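Local coordinates for caspase Nc subunit 1 (Drosophila melanogaster, PDB 2FP3), which acts as an initiator caspase, a cysteine endopeptidase that helps activate the caspases responsible for carrying out apoptosis, at residues Leu64-Ile69 and Lys84-Leu89; Met132-His137 and Leu179-Ala184. The protein carries 2 engineered substitutions. One frame throughout, in Å; residues are numbered along the deposited sequence.

Contact 1 (Leu64-Ile69 and Lys84-Leu89); sequences LLMVNI and KDSKSL
ND2 of Asn68 is held by two oxygens of helix 82-95, the hydroxyl of Ser86 and the backbone carbonyl of Ala82. From Asn68, ND2 donates to OG of Ser86 over 2.6 Å. The bond is nearly straight, with 169° at the hydrogen, and the hydroxyl oxygen lies within 6° of the amide plane. At the other end of the amide OD1 accepts from Arg79, so both ends are engaged and its rotation is fixed. CG of Asn68 lies anti to the backbone N (chi1 -157°), and the amide it carries meets the helix.

Two residues back on the same side of the strand, Met66 makes the apolar part of the contact. Its chain bends at chi2 and chi3, and the terminal methyl is set closely against the helix: CE of Met66 lies 3.3 Å from CB of Leu89 and equally close to the carbonyl oxygen of Ser86. The sulfur SD of Met66 rests 3.7 Å from CA of Ser86, while CD1 of Leu89 comes within 3.9 Å of the same sulfur. The two side chains cross obliquely. Asp85, directed to the same interface, has its polar partner on helix 251-266, where OD2 bonds to Ser253.

Strand 64-68 and helix 84-89 run close to antiparallel, their axes 9.5 Å apart, as expected within a beta-alpha-beta unit. Chemically the interface is divided: a buried amide with its hydrogen-bonding groups satisfied fixes the strand's C-terminal end to the helix, and two residues earlier along the strand Met66 packs on Leu89 and on the Ser86 backbone.

Contact 2 (Met132-His137 and Leu179-Ala184); sequences MVLMTH and LMFPFA. Engineered in segment 179-184: Ala184 (natural residue Cys).
Strands 132-135 and 179-181 run side by side in parallel, their axes 4.8 Å apart and 15° from exact alignment, with Met180 bonded through both its own N and its own O: its N donates to O of Met132 over 2.8 Å, and its O accepts from N of Leu134 over 2.9 Å. On one face of the sheet, the methyl CE of Met132 and the branch CD2 of Leu134 both reach the Phe181 ring. CD2 of Leu134 sits at the ring edge, 4.0 Å from CE2 of Phe181.

On the other face, Val133 and Met180 lie alongside each other, pointing the same way; Met180 also touches Tyr255 of helix 251-266, and Val133 meets Leu89. Met135, whose CG stands anti to the carbonyl carbon (chi1 -63°), sets that atom 3.5 Å from CG of Pro182 and, in the ring plane, at the edge of Phe183. Proline has no N-H to continue the ladder; beyond it a water bridges strand residue Leu134 and the loop at Phe183, donating to O of Leu134 over 3.1 Å and to O of Phe183 over 2.7 Å.

Both segments then run into loops that carry the active-site positions: His137, probably catalytic as in related caspases, and Ala184, an engineered replacement of the inferred catalytic cysteine. Placing a histidine and a cysteine at the C-terminal ends of adjacent parallel strands is characteristic of the caspase fold, where the two form the catalytic dyad.

How the contacts relate
From the N terminus, the chain first lays down strand 62-68, and contact 1 closes a loop of 14 residues when helix 82-95 folds back on it. Strand 98-103 then completes the beta-alpha-beta unit. Only later does contact 2 open, bringing strand 177-181 beside strand 130-139 after an excursion of 41 residues, so the two closures follow in series. They join laterally, since strands 62-68 and 130-139 are neighbours: O of Val67 lies 2.8 Å from N of Met135, a probable hydrogen bond, and CE of Met135 packs against the Asn68 amide carbon. Helix 251-266 touches both contacts, with Ser253 reached by Asp85 and Phe183, tying the helical layer to the active-site end of the sheet.

Contact 1 (Leu64-Ile69 and Lys84-Leu89)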
ATOM      1  N   LEU A  64       7.809  -0.439  -4.537  1.00 33.93           N
ATOM      2  CA  LEU A  64       6.447   0.053  -4.426  1.00 36.74           C
ATOM      3  C   LEU A  64       5.784   0.061  -5.792  1.00 39.95           C
ATOM      4  O   LEU A  64       6.308   0.635  -6.749  1.00 40.72           O
ATOM      5  CB  LEU A  64       6.411   1.484  -3.870  1.00 36.52           C
ATOM      6  CG  LEU A  64       5.078   2.205  -4.134  1.00 36.27           C
ATOM      7  CD1 LEU A  64       3.977   1.504  -3.366  1.00 34.25           C
ATOM      8  CD2 LEU A  64       5.157   3.678  -3.718  1.00 37.95           C
ATOM      9  N   LEU A  65       4.637  -0.594  -5.887  1.00 40.34           N
ATOM     10  CA  LEU A  65       3.876  -0.596  -7.129  1.00 39.50           C
ATOM     11  C   LEU A  65       2.715   0.330  -6.815  1.00 40.07           C
ATOM     12  O   LEU A  65       1.850  -0.014  -6.006  1.00 40.64           O
ATOM     13  CB  LEU A  65       3.343  -1.992  -7.464  1.00 36.71           C
ATOM     14  CG  LEU A  65       2.291  -1.982  -8.587  1.00 33.88           C
ATOM     15  CD1 LEU A  65       2.921  -1.446  -9.870  1.00 30.92           C
ATOM     16  CD2 LEU A  65       1.739  -3.384  -8.804  1.00 29.49           C
ATOM     17  N   MET A  66       2.708   1.513  -7.421  1.00 42.51           N
ATOM     18  CA  MET A  66       1.638   2.465  -7.169  1.00 42.61           C
ATOM     19  C   MET A  66       0.764   2.647  -8.395  1.00 41.81           C
ATOM     20  O   MET A  66       1.241   3.064  -9.444  1.00 42.93           O
ATOM     21  CB  MET A  66       2.202   3.820  -6.765  1.00 43.51           C
ATOM     22  CG  MET A  66       1.224   4.634  -5.948  1.00 50.16           C
ATOM     23  SD  MET A  66       1.300   6.387  -6.270  1.00 52.07           S
ATOM     24  CE  MET A  66       2.892   6.790  -5.638  1.00 58.38           C
ATOM     25  N   VAL A  67      -0.518   2.331  -8.262  1.00 41.20           N
ATOM     26  CA  VAL A  67      -1.451   2.475  -9.370  1.00 43.90           C
ATOM     27  C   VAL A  67      -2.606   3.399  -8.959  1.00 46.53           C
ATOM     28  O   VAL A  67      -3.463   3.024  -8.163  1.00 47.19           O
ATOM     29  CB  VAL A  67      -1.997   1.101  -9.794  1.00 43.24           C
ATOM     30  CG1 VAL A  67      -3.085   1.268 -10.841  1.00 43.72           C
ATOM     31  CG2 VAL A  67      -0.861   0.238 -10.325  1.00 41.57           C
ATOM     32  N   ASN A  68      -2.606   4.614  -9.497  1.00 49.14           N
ATOM     33  CA  ASN A  68      -3.636   5.599  -9.186  1.00 53.21           C
ATOM     34  C   ASN A  68      -4.546   5.817 -10.403  1.00 56.58           C
ATOM     35  O   ASN A  68      -4.203   6.572 -11.316  1.00 57.34           O
ATOM     36  CB  ASN A  68      -2.978   6.927  -8.790  1.00 52.71           C
ATOM     37  CG  ASN A  68      -3.880   7.802  -7.935  1.00 53.36           C
ATOM     38  OD1 ASN A  68      -5.079   7.550  -7.813  1.00 54.28           O
ATOM     39  ND2 ASN A  68      -3.303   8.844  -7.344  1.00 52.98           N
ATOM     40  N   ILE A  69      -5.693   5.144 -10.416  1.00 59.33           N
ATOM     41  CA  ILE A  69      -6.659   5.263 -11.511  1.00 62.55           C
ATOM     42  C   ILE A  69      -7.575   6.452 -11.219  1.00 66.24           C
ATOM     43  O   ILE A  69      -8.202   6.510 -10.160  1.00 66.92           O
ATOM     44  CB  ILE A  69      -7.525   3.989 -11.620  1.00 61.43           C
ATOM     45  CG1 ILE A  69      -6.624   2.763 -11.775  1.00 60.42           C
ATOM     46  CG2 ILE A  69      -8.482   4.102 -12.794  1.00 60.12           C
ATOM     47  CD1 ILE A  69      -7.379   1.455 -11.826  1.00 60.29           C
ATOM     48  N   LYS A  84      -2.637  14.250  -5.850  1.00 68.62           N
ATOM     49  CA  LYS A  84      -2.056  14.727  -4.603  1.00 65.32           C
ATOM     50  C   LYS A  84      -1.565  13.526  -3.796  1.00 60.76           C
ATOM     51  O   LYS A  84      -0.578  13.614  -3.062  1.00 61.83           O
ATOM     52  CB  LYS A  84      -3.100  15.509  -3.796  1.00 67.56           C
ATOM     53  CG  LYS A  84      -2.523  16.563  -2.851  1.00 70.86           C
ATOM     54  CD  LYS A  84      -1.657  15.967  -1.745  1.00 74.83           C
ATOM     55  CE  LYS A  84      -1.177  17.051  -0.788  1.00 76.19           C
ATOM     56  NZ  LYS A  84      -0.370  16.515   0.339  1.00 76.49           N
ATOM     57  N   ASP A  85      -2.262  12.402  -3.936  1.00 57.56           N
ATOM     58  CA  ASP A  85      -1.884  11.190  -3.224  1.00 54.24           C
ATOM     59  C   ASP A  85      -0.620  10.582  -3.845  1.00 49.42           C
ATOM     60  O   ASP A  85       0.307  10.171  -3.141  1.00 44.76           O
ATOM     61  CB  ASP A  85      -3.035  10.176  -3.248  1.00 57.82           C
ATOM     62  CG  ASP A  85      -4.294  10.696  -2.560  1.00 61.70           C
ATOM     63  OD1 ASP A  85      -4.170  11.364  -1.515  1.00 63.82           O
ATOM     64  OD2 ASP A  85      -5.408  10.424  -3.057  1.00 64.95           O
ATOM     65  N   SER A  86      -0.585  10.531  -5.168  1.00 47.76           N
ATOM     66  CA  SER A  86       0.562   9.989  -5.870  1.00 49.60           C
ATOM     67  C   SER A  86       1.839  10.685  -5.417  1.00 51.61           C
ATOM     68  O   SER A  86       2.863  10.034  -5.209  1.00 50.65           O
ATOM     69  CB  SER A  86       0.387  10.177  -7.372  1.00 48.06           C
ATOM     70  OG  SER A  86      -0.803   9.561  -7.812  1.00 49.26           O
ATOM     71  N   LYS A  87       1.767  12.006  -5.264  1.00 56.35           N
ATOM     72  CA  LYS A  87       2.920  12.795  -4.843  1.00 64.26           C
ATOM     73  C   LYS A  87       3.348  12.414  -3.433  1.00 56.06           C
ATOM     74  O   LYS A  87       4.532  12.193  -3.168  1.00 54.53           O
ATOM     75  CB  LYS A  87       2.594  14.292  -4.881  1.00 83.72           C
ATOM     76  CG  LYS A  87       2.051  14.798  -6.215  1.00112.88           C
ATOM     77  CD  LYS A  87       1.625  16.266  -6.117  1.00134.95           C
ATOM     78  CE  LYS A  87       0.855  16.735  -7.352  1.00147.48           C
ATOM     79  NZ  LYS A  87       1.682  16.734  -8.590  1.00157.65           N
ATOM     80  N   SER A  88       2.384  12.344  -2.524  1.00 49.56           N
ATOM     81  CA  SER A  88       2.671  11.982  -1.143  1.00 46.91           C
ATOM     82  C   SER A  88       3.316  10.594  -1.058  1.00 44.81           C
ATOM     83  O   SER A  88       4.352  10.417  -0.415  1.00 40.86           O
ATOM     84  CB  SER A  88       1.382  11.996  -0.318  1.00 49.63           C
ATOM     85  OG  SER A  88       0.810  13.294  -0.261  1.00 54.22           O
ATOM     86  N   LEU A  89       2.707   9.608  -1.709  1.00 40.68           N
ATOM     87  CA  LEU A  89       3.251   8.261  -1.666  1.00 40.92           C
ATOM     88  C   LEU A  89       4.648   8.208  -2.268  1.00 41.77           C
ATOM     89  O   LEU A  89       5.566   7.642  -1.665  1.00 39.58           O
ATOM     90  CB  LEU A  89       2.320   7.284  -2.388  1.00 39.48           C
ATOM     91  CG  LEU A  89       1.012   6.988  -1.644  1.00 40.29           C
ATOM     92  CD1 LEU A  89       0.027   6.298  -2.569  1.00 37.18           C
ATOM     93  CD2 LEU A  89       1.300   6.140  -0.415  1.00 37.04           C
TER

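Contact 2 (Met132-His137 and Leu179-Ala184)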
ATOM      1  N   MET A 132       2.223  -2.518  -2.465  1.00 35.40           N
ATOM      2  CA  MET A 132       1.450  -2.105  -3.628  1.00 40.48           C
ATOM      3  C   MET A 132       0.329  -1.216  -3.114  1.00 41.46           C
ATOM      4  O   MET A 132      -0.291  -1.519  -2.090  1.00 40.62           O
ATOM      5  CB  MET A 132       0.843  -3.305  -4.372  1.00 42.65           C
ATOM      6  CG  MET A 132      -0.099  -2.885  -5.525  1.00 44.04           C
ATOM      7  SD  MET A 132      -1.094  -4.217  -6.296  1.00 45.43           S
ATOM      8  CE  MET A 132      -2.271  -4.570  -5.006  1.00 42.50           C
ATOM      9  N   VAL A 133       0.095  -0.100  -3.795  1.00 41.97           N
ATOM     10  CA  VAL A 133      -0.992   0.780  -3.410  1.00 42.34           C
ATOM     11  C   VAL A 133      -1.847   1.000  -4.644  1.00 43.33           C
ATOM     12  O   VAL A 133      -1.404   1.609  -5.619  1.00 45.27           O
ATOM     13  CB  VAL A 133      -0.506   2.144  -2.880  1.00 43.07           C
ATOM     14  CG1 VAL A 133      -1.705   2.979  -2.462  1.00 42.96           C
ATOM     15  CG2 VAL A 133       0.418   1.950  -1.686  1.00 41.37           C
ATOM     16  N   LEU A 134      -3.062   0.464  -4.603  1.00 42.53           N
ATOM     17  CA  LEU A 134      -3.996   0.599  -5.709  1.00 42.91           C
ATOM     18  C   LEU A 134      -5.080   1.568  -5.282  1.00 43.63           C
ATOM     19  O   LEU A 134      -5.799   1.323  -4.313  1.00 45.46           O
ATOM     20  CB  LEU A 134      -4.616  -0.753  -6.066  1.00 40.22           C
ATOM     21  CG  LEU A 134      -5.734  -0.748  -7.117  1.00 40.59           C
ATOM     22  CD1 LEU A 134      -5.208  -0.187  -8.435  1.00 39.76           C
ATOM     23  CD2 LEU A 134      -6.260  -2.159  -7.315  1.00 39.13           C
ATOM     24  N   MET A 135      -5.185   2.678  -5.998  1.00 45.66           N
ATOM     25  CA  MET A 135      -6.190   3.681  -5.683  1.00 49.59           C
ATOM     26  C   MET A 135      -7.189   3.805  -6.817  1.00 51.99           C
ATOM     27  O   MET A 135      -6.858   4.283  -7.899  1.00 50.13           O
ATOM     28  CB  MET A 135      -5.511   5.021  -5.412  1.00 48.27           C
ATOM     29  CG  MET A 135      -4.609   4.958  -4.205  1.00 48.40           C
ATOM     30  SD  MET A 135      -3.504   6.341  -4.061  1.00 50.80           S
ATOM     31  CE  MET A 135      -2.356   5.987  -5.422  1.00 47.85           C
ATOM     32  N   THR A 136      -8.412   3.354  -6.558  1.00 55.44           N
ATOM     33  CA  THR A 136      -9.490   3.398  -7.539  1.00 60.85           C
ATOM     34  C   THR A 136     -10.837   3.330  -6.813  1.00 65.58           C
ATOM     35  O   THR A 136     -10.910   3.548  -5.608  1.00 68.46           O
ATOM     36  CB  THR A 136      -9.386   2.208  -8.501  1.00 61.62           C
ATOM     37  OG1 THR A 136     -10.443   2.268  -9.468  1.00 60.21           O
ATOM     38  CG2 THR A 136      -9.490   0.911  -7.727  1.00 60.38           C
ATOM     39  N   HIS A 137     -11.900   3.038  -7.555  1.00 69.97           N
ATOM     40  CA  HIS A 137     -13.231   2.919  -6.972  1.00 70.21           C
ATOM     41  C   HIS A 137     -13.514   1.441  -6.706  1.00 69.57           C
ATOM     42  O   HIS A 137     -13.092   0.573  -7.473  1.00 67.24           O
ATOM     43  CB  HIS A 137     -14.287   3.480  -7.928  1.00 73.55           C
ATOM     44  CG  HIS A 137     -14.200   4.962  -8.128  1.00 78.18           C
ATOM     45  ND1 HIS A 137     -14.148   5.853  -7.079  1.00 80.59           N
ATOM     46  CD2 HIS A 137     -14.202   5.711  -9.257  1.00 80.09           C
ATOM     47  CE1 HIS A 137     -14.123   7.087  -7.552  1.00 81.23           C
ATOM     48  NE2 HIS A 137     -14.155   7.029  -8.870  1.00 81.50           N
ATOM     49  N   LEU A 179      -0.314  -4.905   0.832  1.00 32.23           N
ATOM     50  CA  LEU A 179      -1.238  -4.592  -0.255  1.00 32.88           C
ATOM     51  C   LEU A 179      -2.245  -3.569   0.265  1.00 35.68           C
ATOM     52  O   LEU A 179      -3.007  -3.858   1.183  1.00 35.33           O
ATOM     53  CB  LEU A 179      -1.946  -5.868  -0.710  1.00 31.20           C
ATOM     54  CG  LEU A 179      -1.041  -7.083  -0.968  1.00 33.06           C
ATOM     55  CD1 LEU A 179      -1.888  -8.299  -1.322  1.00 32.12           C
ATOM     56  CD2 LEU A 179      -0.055  -6.783  -2.087  1.00 27.74           C
ATOM     57  N   MET A 180      -2.245  -2.375  -0.320  1.00 38.94           N
ATOM     58  CA  MET A 180      -3.131  -1.303   0.132  1.00 44.67           C
ATOM     59  C   MET A 180      -4.184  -0.837  -0.864  1.00 43.47           C
ATOM     60  O   MET A 180      -3.863  -0.450  -1.987  1.00 42.68           O
ATOM     61  CB  MET A 180      -2.305  -0.086   0.554  1.00 48.70           C
ATOM     62  CG  MET A 180      -1.297  -0.364   1.641  1.00 57.10           C
ATOM     63  SD  MET A 180      -0.561   1.159   2.274  1.00 63.73           S
ATOM     64  CE  MET A 180      -1.804   1.657   3.484  1.00 63.96           C
ATOM     65  N   PHE A 181      -5.440  -0.866  -0.427  1.00 43.86           N
ATOM     66  CA  PHE A 181      -6.567  -0.430  -1.244  1.00 45.85           C
ATOM     67  C   PHE A 181      -7.324   0.632  -0.450  1.00 48.23           C
ATOM     68  O   PHE A 181      -8.397   0.372   0.083  1.00 46.91           O
ATOM     69  CB  PHE A 181      -7.494  -1.602  -1.533  1.00 42.41           C
ATOM     70  CG  PHE A 181      -6.786  -2.819  -2.022  1.00 43.65           C
ATOM     71  CD1 PHE A 181      -6.251  -3.738  -1.122  1.00 43.76           C
ATOM     72  CD2 PHE A 181      -6.653  -3.060  -3.381  1.00 42.61           C
ATOM     73  CE1 PHE A 181      -5.597  -4.882  -1.567  1.00 40.82           C
ATOM     74  CE2 PHE A 181      -5.999  -4.200  -3.835  1.00 43.66           C
ATOM     75  CZ  PHE A 181      -5.473  -5.112  -2.924  1.00 41.84           C
ATOM     76  N   PRO A 182      -6.764   1.843  -0.359  1.00 49.51           N
ATOM     77  CA  PRO A 182      -7.382   2.947   0.383  1.00 57.13           C
ATOM     78  C   PRO A 182      -8.802   3.336  -0.041  1.00 67.58           C
ATOM     79  O   PRO A 182      -9.468   4.120   0.633  1.00 69.96           O
ATOM     80  CB  PRO A 182      -6.372   4.084   0.216  1.00 53.31           C
ATOM     81  CG  PRO A 182      -5.683   3.753  -1.080  1.00 49.15           C
ATOM     82  CD  PRO A 182      -5.504   2.267  -0.996  1.00 48.13           C
ATOM     83  N   PHE A 183      -9.272   2.781  -1.149  1.00 78.51           N
ATOM     84  CA  PHE A 183     -10.611   3.089  -1.619  1.00 89.05           C
ATOM     85  C   PHE A 183     -11.374   1.795  -1.854  1.00 91.31           C
ATOM     86  O   PHE A 183     -11.448   1.297  -2.979  1.00 88.30           O
ATOM     87  CB  PHE A 183     -10.528   3.898  -2.908  1.00102.89           C
ATOM     88  CG  PHE A 183      -9.864   5.235  -2.740  1.00120.19           C
ATOM     89  CD1 PHE A 183     -10.571   6.319  -2.232  1.00127.86           C
ATOM     90  CD2 PHE A 183      -8.524   5.409  -3.079  1.00127.56           C
ATOM     91  CE1 PHE A 183      -9.957   7.558  -2.065  1.00134.24           C
ATOM     92  CE2 PHE A 183      -7.900   6.642  -2.914  1.00133.94           C
ATOM     93  CZ  PHE A 183      -8.619   7.720  -2.405  1.00135.84           C
ATOM     94  N   ALA A 184     -11.933   1.251  -0.776  1.00 85.63           N
ATOM     95  CA  ALA A 184     -12.690   0.006  -0.849  1.00 88.30           C
ATOM     96  C   ALA A 184     -14.152   0.215  -0.457  1.00 94.72           C
ATOM     97  O   ALA A 184     -14.620   1.349  -0.331  1.00104.64           O
ATOM     98  CB  ALA A 184     -12.046  -1.046   0.055  1.00 67.92           C
TER
HETATM   99  O   HOH W   1      -8.843   1.209  -3.684  1.00 63.43           O